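Local coordinates for protein coenzyme A transferase (Yersinia pestis, PDB 3QLI) that probably transfers coenzyme A from an acyl-CoA donor to a carboxylate acceptor such as acetate, at residues Arg315-Asp318 against Tyr319-Pro323. Numbering follows the deposited sequence.
Sequences RPVD and YVNDP
Arg-315 lays the outer part of its side chain, from CD to the guanidinium, over one face of the Tyr-319 ring, four residues further along. Its CB touches Val-320 CG2 and the near rim of the ring at Tyr-319 CD2, both at 3.9 Å. Arg-315 CD then rests 3.6 Å from Tyr-319 CE2, and NE passes over the same CD2–CE2 side. The bend at chi3 (63°) turns the guanidinium flat onto the ring, the two planes 12° apart, and Arg-315 CZ sits 3.6 Å from the centroid of the Tyr-319 ring in a cation-pi stack. At the tip NH1 lies over Tyr-319 CZ, while NH2 lies toward CE1 and CD1. A water that donates to Tyr-319 OH accepts only weakly from NH1. Asp-287 forms a salt bridge with Arg-315 NH1 through OD1 and a hydrogen bond with Tyr-319 OH through OD2; Glu-190 forms a salt bridge with Arg-315 NH2. The two carboxylates probably fix the rotation of the stacked cation.

The backbone between them is one short helical turn. Pro-316 O, at the N-cap, accepts a nearly straight bond from Val-320 N (3.0 Å, 173°) and a more bent one from Tyr-319 N. Val-317 O takes Asn-321 N at 2.9 Å. Where the turn ends, Asn-321 OD1 faces Val-317 CG2 at 3.8 Å, buried without a polar partner in the model, while ND2 hydrogen-bonds to Glu-264 OE1 and Asp-365 OD2. The N-capped turn, with the arginine–tyrosine stack on its flank, ends beside Glu-264, which carries covalently bound CoA in another structure of this protein.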
# COMPACT_ATOMS: atom_id res chain seq x y z
N ARG A 315 4.17 -21.75 0.19
CA ARG A 315 5.30 -20.85 0.43
C ARG A 315 4.94 -19.82 1.49
O ARG A 315 3.76 -19.56 1.74
CB ARG A 315 5.75 -20.21 -0.89
CG ARG A 315 6.18 -21.27 -1.92
CD ARG A 315 7.00 -20.70 -3.07
NE ARG A 315 8.26 -20.14 -2.62
CZ ARG A 315 9.28 -19.80 -3.41
NH1 ARG A 315 9.18 -19.98 -4.73
NH2 ARG A 315 10.39 -19.28 -2.90
N PRO A 316 5.95 -19.24 2.15
CA PRO A 316 5.68 -18.30 3.25
C PRO A 316 5.01 -17.02 2.78
O PRO A 316 5.14 -16.64 1.62
CB PRO A 316 7.08 -17.97 3.80
CG PRO A 316 8.05 -18.44 2.75
CD PRO A 316 7.38 -19.59 2.05
N VAL A 317 4.31 -16.35 3.69
CA VAL A 317 3.46 -15.23 3.30
C VAL A 317 4.26 -14.03 2.80
O VAL A 317 3.77 -13.26 1.97
CB VAL A 317 2.49 -14.82 4.44
CG1 VAL A 317 3.28 -14.34 5.68
CG2 VAL A 317 1.48 -13.78 3.95
N ASP A 318 5.50 -13.87 3.26
CA ASP A 318 6.30 -12.74 2.80
C ASP A 318 6.77 -12.93 1.36
O ASP A 318 7.26 -11.99 0.73
CB ASP A 318 7.47 -12.45 3.75
CG ASP A 318 8.36 -13.66 4.00
OD1 ASP A 318 7.86 -14.79 4.21
OD2 ASP A 318 9.59 -13.48 4.00
N TYR A 319 6.62 -14.15 0.83
CA TYR A 319 6.81 -14.39 -0.61
C TYR A 319 5.48 -14.26 -1.34
O TYR A 319 5.33 -13.48 -2.29
CB TYR A 319 7.39 -15.79 -0.84
CG TYR A 319 7.50 -16.23 -2.30
CD1 TYR A 319 8.63 -15.94 -3.05
CD2 TYR A 319 6.48 -16.96 -2.91
CE1 TYR A 319 8.74 -16.35 -4.37
CE2 TYR A 319 6.58 -17.37 -4.23
CZ TYR A 319 7.72 -17.06 -4.95
OH TYR A 319 7.84 -17.47 -6.27
N VAL A 320 4.51 -15.05 -0.89
CA VAL A 320 3.26 -15.17 -1.62
C VAL A 320 2.55 -13.83 -1.76
O VAL A 320 2.01 -13.52 -2.83
CB VAL A 320 2.32 -16.17 -0.93
CG1 VAL A 320 0.93 -16.12 -1.57
CG2 VAL A 320 2.92 -17.59 -0.98
N ASN A 321 2.53 -13.06 -0.68
CA ASN A 321 1.81 -11.79 -0.66
C ASN A 321 2.69 -10.57 -0.96
O ASN A 321 2.28 -9.45 -0.74
CB ASN A 321 1.10 -11.57 0.70
CG ASN A 321 -0.18 -12.37 0.82
OD1 ASN A 321 -0.19 -13.57 0.57
ND2 ASN A 321 -1.29 -11.69 1.17
N ASP A 322 3.91 -10.79 -1.47
CA ASP A 322 4.74 -9.68 -1.91
C ASP A 322 4.23 -9.22 -3.28
O ASP A 322 4.26 -9.99 -4.25
CB ASP A 322 6.20 -10.13 -2.03
CG ASP A 322 7.14 -9.00 -2.44
OD1 ASP A 322 6.67 -7.96 -2.97
OD2 ASP A 322 8.37 -9.16 -2.24
N PRO A 323 3.75 -7.97 -3.38
CA PRO A 323 3.21 -7.57 -4.69
C PRO A 323 4.23 -7.69 -5.81
O PRO A 323 3.84 -7.95 -6.95
CB PRO A 323 2.84 -6.09 -4.47
CG PRO A 323 2.61 -5.97 -2.98
CD PRO A 323 3.58 -6.93 -2.35
O HOH W 1 10.24 -17.89 -7.07
O HOH W 2 9.26 -11.48 -1.10